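Local atomic coordinates of CalS10 (Micromonospora echinospora, PDB entry 6UK5), a protein that binds S-adenosylmethionine and probably transfers its methyl group to an amino pentose in calicheamicin biosynthesis. Residues R57-G62 with D116-L121; A137-S142 with A228-E233; L151-W156 with G245-T250. All coordinates share one frame; numbering follows the deposited sequence.

Contact 1: R57-G62 with D116-L121; sequences RLLDVG and DAVTCL. With SAM (S-adenosylmethionine), chain D.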
loop_
_atom_site.group_PDB
_atom_site.type_symbol
_atom_site.label_atom_id
_atom_site.label_comp_id
_atom_site.label_asym_id
_atom_site.label_seq_id
_atom_site.Cartn_x
_atom_site.Cartn_y
_atom_site.Cartn_z
ATOM N N ARG A 57 -18.635 37.063 -3.337
ATOM C CA ARG A 57 -19.269 35.867 -3.884
ATOM C C ARG A 57 -18.264 35.089 -4.724
ATOM O O ARG A 57 -17.684 35.638 -5.669
ATOM C CB ARG A 57 -20.491 36.238 -4.725
ATOM C CG ARG A 57 -21.655 36.815 -3.937
ATOM C CD ARG A 57 -22.698 37.427 -4.863
ATOM N NE ARG A 57 -23.050 36.546 -5.977
ATOM C CZ ARG A 57 -23.858 35.493 -5.890
ATOM N NH1 ARG A 57 -24.409 35.162 -4.730
ATOM N NH2 ARG A 57 -24.111 34.762 -6.969
ATOM N N LEU A 58 -18.065 33.814 -4.386
ATOM C CA LEU A 58 -17.116 32.960 -5.086
ATOM C C LEU A 58 -17.765 31.637 -5.465
ATOM O O LEU A 58 -18.587 31.096 -4.718
ATOM C CB LEU A 58 -15.870 32.689 -4.233
ATOM C CG LEU A 58 -14.809 31.803 -4.892
ATOM C CD1 LEU A 58 -13.427 32.265 -4.470
ATOM C CD2 LEU A 58 -14.984 30.328 -4.557
ATOM N N LEU A 59 -17.380 31.122 -6.632
ATOM C CA LEU A 59 -17.827 29.826 -7.133
ATOM C C LEU A 59 -16.611 28.990 -7.501
ATOM O O LEU A 59 -15.787 29.417 -8.314
ATOM C CB LEU A 59 -18.751 29.991 -8.345
ATOM C CG LEU A 59 -19.047 28.723 -9.149
ATOM C CD1 LEU A 59 -19.980 27.797 -8.395
ATOM C CD2 LEU A 59 -19.644 29.090 -10.499
ATOM N N ASP A 60 -16.502 27.803 -6.909
ATOM C CA ASP A 60 -15.462 26.845 -7.260
ATOM C C ASP A 60 -16.055 25.846 -8.246
ATOM O O ASP A 60 -17.051 25.181 -7.937
ATOM C CB ASP A 60 -14.921 26.129 -6.024
ATOM C CG ASP A 60 -13.680 25.325 -6.322
ATOM O OD1 ASP A 60 -13.105 25.506 -7.418
ATOM O OD2 ASP A 60 -13.287 24.511 -5.458
ATOM N N VAL A 61 -15.447 25.745 -9.423
ATOM C CA VAL A 61 -15.961 24.929 -10.516
ATOM C C VAL A 61 -15.146 23.646 -10.583
ATOM O O VAL A 61 -13.910 23.686 -10.598
ATOM C CB VAL A 61 -15.912 25.694 -11.847
ATOM C CG1 VAL A 61 -16.279 24.780 -12.990
ATOM C CG2 VAL A 61 -16.851 26.889 -11.802
ATOM N N GLY A 62 -15.838 22.511 -10.631
ATOM C CA GLY A 62 -15.186 21.227 -10.479
ATOM C C GLY A 62 -14.607 21.103 -9.085
ATOM O O GLY A 62 -13.467 20.663 -8.907
ATOM N N ASP A 116 -18.187 37.335 -7.807
ATOM C CA ASP A 116 -16.984 38.155 -7.851
ATOM C C ASP A 116 -15.756 37.364 -8.280
ATOM O O ASP A 116 -14.778 37.963 -8.740
ATOM C CB ASP A 116 -16.716 38.792 -6.485
ATOM C CG ASP A 116 -17.756 39.825 -6.108
ATOM O OD1 ASP A 116 -17.908 40.815 -6.858
ATOM O OD2 ASP A 116 -18.417 39.645 -5.058
ATOM N N ALA A 117 -15.783 36.039 -8.148
ATOM C CA ALA A 117 -14.637 35.219 -8.505
ATOM C C ALA A 117 -15.110 33.805 -8.803
ATOM O O ALA A 117 -16.024 33.299 -8.148
ATOM C CB ALA A 117 -13.596 35.206 -7.380
ATOM N N VAL A 118 -14.484 33.177 -9.795
ATOM C CA VAL A 118 -14.752 31.790 -10.154
ATOM C C VAL A 118 -13.415 31.071 -10.258
ATOM O O VAL A 118 -12.526 31.518 -10.990
ATOM C CB VAL A 118 -15.527 31.679 -11.482
ATOM C CG1 VAL A 118 -15.697 30.219 -11.872
ATOM C CG2 VAL A 118 -16.870 32.392 -11.386
ATOM N N THR A 119 -13.269 29.970 -9.528
ATOM C CA THR A 119 -12.021 29.226 -9.504
ATOM C C THR A 119 -12.209 27.847 -10.123
ATOM O O THR A 119 -13.304 27.275 -10.098
ATOM C CB THR A 119 -11.477 29.071 -8.078
ATOM O OG1 THR A 119 -12.306 28.167 -7.338
ATOM C CG2 THR A 119 -11.437 30.414 -7.363
ATOM N N CYS A 120 -11.118 27.325 -10.686
ATOM C CA CYS A 120 -11.090 26.020 -11.352
ATOM C C CYS A 120 -9.676 25.478 -11.129
ATOM O O CYS A 120 -8.761 25.779 -11.899
ATOM C CB CYS A 120 -11.428 26.131 -12.830
ATOM S SG CYS A 120 -11.756 24.551 -13.664
ATOM N N LEU A 121 -9.510 24.687 -10.072
ATOM C CA LEU A 121 -8.194 24.388 -9.534
ATOM C C LEU A 121 -7.887 22.897 -9.610
ATOM O O LEU A 121 -8.771 22.058 -9.803
ATOM C CB LEU A 121 -8.087 24.861 -8.073
ATOM C CG LEU A 121 -8.649 26.258 -7.792
ATOM C CD1 LEU A 121 -8.808 26.488 -6.294
ATOM C CD2 LEU A 121 -7.786 27.344 -8.419
HETATM N N SAM D . -11.124 21.422 -6.902
HETATM C CA SAM D . -11.003 20.002 -6.812
HETATM C C SAM D . -9.931 19.567 -5.766
HETATM O O SAM D . -8.819 20.152 -5.780
HETATM O OXT SAM D . -10.266 18.651 -4.989
HETATM C CB SAM D . -10.659 19.418 -8.189
HETATM C CG SAM D . -11.038 17.947 -8.180
HETATM S SD SAM D . -10.116 17.210 -9.547
HETATM C CE SAM D . -10.115 15.494 -9.056
HETATM C "C5'" SAM D . -11.248 17.156 -10.989
HETATM C "C4'" SAM D . -12.757 17.281 -10.743
HETATM O "O4'" SAM D . -13.373 17.815 -11.928
HETATM C "C3'" SAM D . -13.465 15.958 -10.439
HETATM O "O3'" SAM D . -13.912 15.922 -9.086
HETATM C "C2'" SAM D . -14.663 15.922 -11.407
HETATM O "O2'" SAM D . -15.880 15.614 -10.735
HETATM C "C1'" SAM D . -14.695 17.336 -11.986
HETATM N N9 SAM D . -15.145 17.415 -13.370
HETATM C C8 SAM D . -14.591 16.805 -14.467
HETATM N N7 SAM D . -15.162 17.123 -15.602
HETATM C C5 SAM D . -16.159 18.010 -15.232
HETATM C C6 SAM D . -17.113 18.733 -15.974
HETATM N N6 SAM D . -17.255 18.633 -17.298
HETATM N N1 SAM D . -17.935 19.565 -15.299
HETATM C C2 SAM D . -17.813 19.653 -13.972
HETATM N N3 SAM D . -16.963 19.013 -13.165
HETATM C C4 SAM D . -16.160 18.204 -13.860
#
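Arg57 to Val61 runs parallel to Ala117 to Cys120, the axes of these short strands 4.6 Å apart at closest and 19° from alignment. They are neighbouring central strands of the Rossmann-like sheet of class I methyltransferases. Three backbone bonds set the register: Ala117 O accepts from Leu59 N, Leu59 O from Thr119 N, and Thr119 O from Val61 N at 2.7 Å. Where strand 57-61 begins, Asp116 OD2 accepts the N-H of Arg57 (N to OD2 3.1 Å) through its anti lone pair, and also that of Ala56, while Asp116 OD1 forms a salt bridge with Arg52. Leu58, Ala117, Asp60 and Thr119 share one face, and helix 37-51 packs there through Ile48 and Val44. On the face of Leu59 and Val118, Val61 CG2 meets Val118 CG1 at 3.5 Å. The polar pair is buried: Thr119 OG1, turned between its backbone N and carbonyl carbon (chi1 71°), donates to Asp60 OD1 from above the carboxylate plane, 2.8 Å away. An alanine at Asp60 would probably leave the buried Thr119 hydroxyl without this acceptor. Just beyond the strand, Gly62, which fits the first glycine of a Rossmann-type pattern, presents its O to the SAM amino N in a weak hydrogen bond of 3.2 Å.

Contact 2: A137-S142 with A228-E233; sequences AVAAMS and AAAGCE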
loop_
_atom_site.group_PDB
_atom_site.type_symbol
_atom_site.label_atom_id
_atom_site.label_comp_id
_atom_site.label_asym_id
_atom_site.label_seq_id
_atom_site.Cartn_x
_atom_site.Cartn_y
_atom_site.Cartn_z
ATOM N N ALA A 137 -16.054 25.776 -21.495
ATOM C CA ALA A 137 -15.926 25.894 -20.046
ATOM C C ALA A 137 -15.459 27.290 -19.651
ATOM O O ALA A 137 -16.096 27.965 -18.836
ATOM C CB ALA A 137 -14.960 24.829 -19.528
ATOM N N VAL A 138 -14.338 27.738 -20.222
ATOM C CA VAL A 138 -13.809 29.056 -19.887
ATOM C C VAL A 138 -14.827 30.141 -20.197
ATOM O O VAL A 138 -14.900 31.154 -19.491
ATOM C CB VAL A 138 -12.480 29.298 -20.632
ATOM C CG1 VAL A 138 -12.118 30.776 -20.618
ATOM C CG2 VAL A 138 -11.364 28.484 -19.995
ATOM N N ALA A 139 -15.629 29.954 -21.248
ATOM C CA ALA A 139 -16.639 30.950 -21.583
ATOM C C ALA A 139 -17.807 30.898 -20.606
ATOM O O ALA A 139 -18.350 31.940 -20.224
ATOM C CB ALA A 139 -17.128 30.742 -23.017
ATOM N N ALA A 140 -18.201 29.693 -20.187
ATOM C CA ALA A 140 -19.277 29.562 -19.209
ATOM C C ALA A 140 -18.891 30.205 -17.882
ATOM O O ALA A 140 -19.643 31.018 -17.332
ATOM C CB ALA A 140 -19.625 28.087 -19.012
ATOM N N MET A 141 -17.718 29.848 -17.351
ATOM C CA MET A 141 -17.253 30.444 -16.102
ATOM C C MET A 141 -17.248 31.966 -16.187
ATOM O O MET A 141 -17.692 32.655 -15.261
ATOM C CB MET A 141 -15.852 29.930 -15.762
ATOM C CG MET A 141 -15.741 28.423 -15.619
ATOM S SD MET A 141 -14.157 27.947 -14.895
ATOM C CE MET A 141 -13.451 26.928 -16.187
ATOM N N SER A 142 -16.740 32.508 -17.295
ATOM C CA SER A 142 -16.685 33.957 -17.452
ATOM C C SER A 142 -18.076 34.577 -17.466
ATOM O O SER A 142 -18.257 35.706 -16.993
ATOM C CB SER A 142 -15.934 34.311 -18.735
ATOM O OG SER A 142 -15.875 35.714 -18.925
ATOM N N ALA A 228 -9.690 35.460 -24.110
ATOM C CA ALA A 228 -10.064 36.586 -24.960
ATOM C C ALA A 228 -11.402 36.328 -25.642
ATOM O O ALA A 228 -12.250 37.224 -25.726
ATOM C CB ALA A 228 -8.968 36.845 -25.993
ATOM N N ALA A 229 -11.607 35.105 -26.138
ATOM C CA ALA A 229 -12.892 34.751 -26.726
ATOM C C ALA A 229 -14.032 34.959 -25.737
ATOM O O ALA A 229 -15.175 35.191 -26.147
ATOM C CB ALA A 229 -12.866 33.297 -27.204
ATOM N N ALA A 230 -13.743 34.877 -24.437
ATOM C CA ALA A 230 -14.743 35.011 -23.387
ATOM C C ALA A 230 -14.728 36.387 -22.722
ATOM O O ALA A 230 -15.288 36.546 -21.631
ATOM C CB ALA A 230 -14.544 33.917 -22.336
ATOM N N GLY A 231 -14.100 37.377 -23.346
ATOM C CA GLY A 231 -14.145 38.732 -22.823
ATOM C C GLY A 231 -13.296 38.950 -21.589
ATOM O O GLY A 231 -13.701 39.696 -20.689
ATOM N N CYS A 232 -12.129 38.311 -21.521
ATOM C CA CYS A 232 -11.268 38.377 -20.351
ATOM C C CYS A 232 -9.837 38.731 -20.724
ATOM O O CYS A 232 -9.302 38.245 -21.725
ATOM C CB CYS A 232 -11.268 37.047 -19.591
ATOM S SG CYS A 232 -12.730 36.760 -18.573
ATOM N N GLU A 233 -9.233 39.590 -19.908
ATOM C CA GLU A 233 -7.811 39.910 -19.978
ATOM C C GLU A 233 -7.067 38.980 -19.030
ATOM O O GLU A 233 -7.346 38.961 -17.828
ATOM C CB GLU A 233 -7.599 41.382 -19.625
ATOM C CG GLU A 233 -7.701 42.298 -20.832
ATOM C CD GLU A 233 -8.203 43.681 -20.498
ATOM O OE1 GLU A 233 -8.402 44.461 -21.455
ATOM O OE2 GLU A 233 -8.420 43.979 -19.302
#
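Ser142 reaches from the side of one helix to the end of another, its OG donating a 2.9 Å hydrogen bond to Ala230 O, a backbone carbonyl just past helix 220-229. The OG stands anti to its own backbone N (chi1 179°), which carries it outward from helix 131-143, and it meets the carbonyl tilted 20° from its plane. Ser142 is buried, and this carbonyl supplies an acceptor for its hydroxyl. Ala230 also gives the apolar side of the contact: its CB points at the helix and rests 3.7 Å from Ala139 CA and 3.9 Å from Ser142 CB, with Val138 CG1 a little farther off. The small side chains allow a close approach, the CA atoms of Ala139 and Ala230 being 4.8 Å apart. The carbonyl is presented by a Schellman motif, in which Gly231, at a positive phi of 74°, is the C-prime residue; Gly231 N bonds Ala228 O, and Cys232 N bonds Phe227 O. Helix 131-143 thus packs against the turn joining helix 220-229 to strand 232-237, with Phe227 touching both Val138 and Cys232, and Met141 facing strand 115-120.

Contact 3: L151-W156 with G245-T250; sequences LVLEPW and GLFVAT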
loop_
_atom_site.group_PDB
_atom_site.type_symbol
_atom_site.label_atom_id
_atom_site.label_comp_id
_atom_site.label_asym_id
_atom_site.label_seq_id
_atom_site.Cartn_x
_atom_site.Cartn_y
_atom_site.Cartn_z
ATOM N N LEU A 151 -11.258 35.358 -12.622
ATOM C CA LEU A 151 -11.196 33.941 -12.948
ATOM C C LEU A 151 -9.779 33.458 -12.685
ATOM O O LEU A 151 -8.814 34.083 -13.137
ATOM C CB LEU A 151 -11.603 33.697 -14.402
ATOM C CG LEU A 151 -12.115 32.299 -14.745
ATOM C CD1 LEU A 151 -13.130 32.386 -15.868
ATOM C CD2 LEU A 151 -10.968 31.393 -15.154
ATOM N N VAL A 152 -9.649 32.363 -11.942
ATOM C CA VAL A 152 -8.349 31.792 -11.613
ATOM C C VAL A 152 -8.380 30.315 -11.969
ATOM O O VAL A 152 -9.330 29.605 -11.618
ATOM C CB VAL A 152 -7.973 32.004 -10.133
ATOM C CG1 VAL A 152 -8.336 33.417 -9.697
ATOM C CG2 VAL A 152 -8.630 30.970 -9.240
ATOM N N LEU A 153 -7.345 29.857 -12.668
ATOM C CA LEU A 153 -7.346 28.542 -13.292
ATOM C C LEU A 153 -5.966 27.926 -13.164
ATOM O O LEU A 153 -4.980 28.505 -13.629
ATOM C CB LEU A 153 -7.755 28.657 -14.763
ATOM C CG LEU A 153 -8.006 27.372 -15.547
ATOM C CD1 LEU A 153 -9.189 27.579 -16.475
ATOM C CD2 LEU A 153 -6.775 26.974 -16.335
ATOM N N GLU A 154 -5.897 26.755 -12.530
ATOM C CA GLU A 154 -4.648 26.017 -12.424
ATOM C C GLU A 154 -4.558 25.049 -13.596
ATOM O O GLU A 154 -5.304 24.057 -13.623
ATOM C CB GLU A 154 -4.579 25.263 -11.102
ATOM C CG GLU A 154 -3.236 24.592 -10.844
ATOM C CD GLU A 154 -3.243 23.732 -9.599
ATOM O OE1 GLU A 154 -4.243 23.775 -8.852
ATOM O OE2 GLU A 154 -2.252 23.008 -9.371
ATOM N N PRO A 155 -3.682 25.279 -14.573
ATOM C CA PRO A 155 -3.612 24.392 -15.734
ATOM C C PRO A 155 -2.689 23.204 -15.504
ATOM O O PRO A 155 -1.802 23.218 -14.648
ATOM C CB PRO A 155 -3.047 25.312 -16.824
ATOM C CG PRO A 155 -2.107 26.190 -16.072
ATOM C CD PRO A 155 -2.745 26.412 -14.706
ATOM N N TRP A 156 -2.921 22.163 -16.295
ATOM C CA TRP A 156 -1.998 21.041 -16.359
ATOM C C TRP A 156 -0.833 21.348 -17.290
ATOM O O TRP A 156 -1.024 21.860 -18.398
ATOM C CB TRP A 156 -2.738 19.789 -16.837
ATOM C CG TRP A 156 -1.862 18.594 -17.095
ATOM C CD1 TRP A 156 -1.722 17.932 -18.282
ATOM C CD2 TRP A 156 -1.006 17.923 -16.160
ATOM N NE1 TRP A 156 -0.837 16.892 -18.144
ATOM C CE2 TRP A 156 -0.382 16.864 -16.851
ATOM C CE3 TRP A 156 -0.707 18.112 -14.806
ATOM C CZ2 TRP A 156 0.523 15.998 -16.236
ATOM C CZ3 TRP A 156 0.194 17.249 -14.197
ATOM C CH2 TRP A 156 0.798 16.208 -14.912
ATOM N N GLY A 245 1.911 26.671 -11.827
ATOM C CA GLY A 245 1.519 28.041 -12.065
ATOM C C GLY A 245 0.013 28.211 -11.945
ATOM O O GLY A 245 -0.714 27.340 -11.468
ATOM N N LEU A 246 -0.451 29.372 -12.401
ATOM C CA LEU A 246 -1.839 29.764 -12.196
ATOM C C LEU A 246 -2.192 30.880 -13.167
ATOM O O LEU A 246 -1.493 31.895 -13.221
ATOM C CB LEU A 246 -2.050 30.226 -10.750
ATOM C CG LEU A 246 -3.432 30.081 -10.116
ATOM C CD1 LEU A 246 -3.720 28.635 -9.750
ATOM C CD2 LEU A 246 -3.509 30.976 -8.888
ATOM N N PHE A 247 -3.272 30.698 -13.923
ATOM C CA PHE A 247 -3.831 31.773 -14.732
ATOM C C PHE A 247 -4.786 32.596 -13.876
ATOM O O PHE A 247 -5.608 32.038 -13.142
ATOM C CB PHE A 247 -4.563 31.224 -15.957
ATOM C CG PHE A 247 -3.648 30.784 -17.066
ATOM C CD1 PHE A 247 -2.984 31.721 -17.846
ATOM C CD2 PHE A 247 -3.445 29.441 -17.323
ATOM C CE1 PHE A 247 -2.139 31.322 -18.867
ATOM C CE2 PHE A 247 -2.600 29.036 -18.342
ATOM C CZ PHE A 247 -1.946 29.978 -19.113
ATOM N N VAL A 248 -4.667 33.916 -13.967
ATOM C CA VAL A 248 -5.556 34.852 -13.289
ATOM C C VAL A 248 -6.026 35.858 -14.330
ATOM O O VAL A 248 -5.224 36.651 -14.838
ATOM C CB VAL A 248 -4.874 35.562 -12.112
ATOM C CG1 VAL A 248 -5.833 36.547 -11.463
ATOM C CG2 VAL A 248 -4.391 34.545 -11.087
ATOM N N ALA A 249 -7.314 35.825 -14.650
ATOM C CA ALA A 249 -7.902 36.687 -15.661
ATOM C C ALA A 249 -9.027 37.503 -15.038
ATOM O O ALA A 249 -9.574 37.146 -13.989
ATOM C CB ALA A 249 -8.435 35.871 -16.844
ATOM N N THR A 250 -9.368 38.612 -15.693
ATOM C CA THR A 250 -10.420 39.501 -15.221
ATOM C C THR A 250 -11.404 39.797 -16.343
ATOM O O THR A 250 -11.023 39.922 -17.511
ATOM C CB THR A 250 -9.842 40.810 -14.651
ATOM O OG1 THR A 250 -8.989 41.434 -15.619
ATOM C CG2 THR A 250 -9.063 40.535 -13.364
#
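Phe247 and Pro155 form the apolar centre, their side chains crossing at about a right angle with Pro155 CG 3.7 Å from Phe247 CE2. The ring approaches Pro155 because Phe247 CG sits beside its backbone N, anti to the carbonyl carbon (chi1 -77°), and therefore leans along the strand toward the proline. Leu153 CD2 flanks the same ring, 4.3 Å from Phe247 CD2, and Tyr223 of helix 220-229 touches all three residues. On the reverse face of the sheet Val152 CG1 meets Val248 CG2 at 4.3 Å. The strands run antiparallel, their axes 4.6 Å apart and their directions 166° from each other. Leu151 with Ala249 and Leu153 with Phe247 are hydrogen-bonded pairs, each joined by reciprocal N-H to O bonds; Val152 with Val248 is the non-hydrogen-bonded pair between them. The position of strand 246-251, antiparallel and inserted between strands 149-153 and 232-237, is the signature of the class I methyltransferase fold. Past Leu153 the chain leaves the strand, and Glu154 CB packs against Leu246 CD1 at 3.7 Å. From there the extended Glu154 side chain carries its carboxylate to the polar edge, where OE2 forms a salt bridge with Arg244 NE and a hydrogen bond with Thr242 OG1, while OE1 accepts from Phe122 N. The nearest atoms of this side chain and of SAM are about 7 Å apart.

Overall arrangement
From the N terminus, contact 1 closes first, pairing strand 57-61 with strand 115-120 across 53 intervening residues that include strands 78-83 and 101-103. Contact 2 then opens on helix 131-143 and contact 3 on strand 149-153. The chain next departs through strands 165-174 to 206-216, which belong to the separate five-stranded sheet, and returns to close contact 2 at 228-233 and contact 3 at 245-250. Contacts 2 and 3 therefore cross, whereas contact 1 precedes both in series. Probable backbone bonds, Cys120 N to Val152 O and Thr250 N to Glu233 O, connect the segments within one seven-stranded sheet, and Met141 packs on Val118 and Leu151.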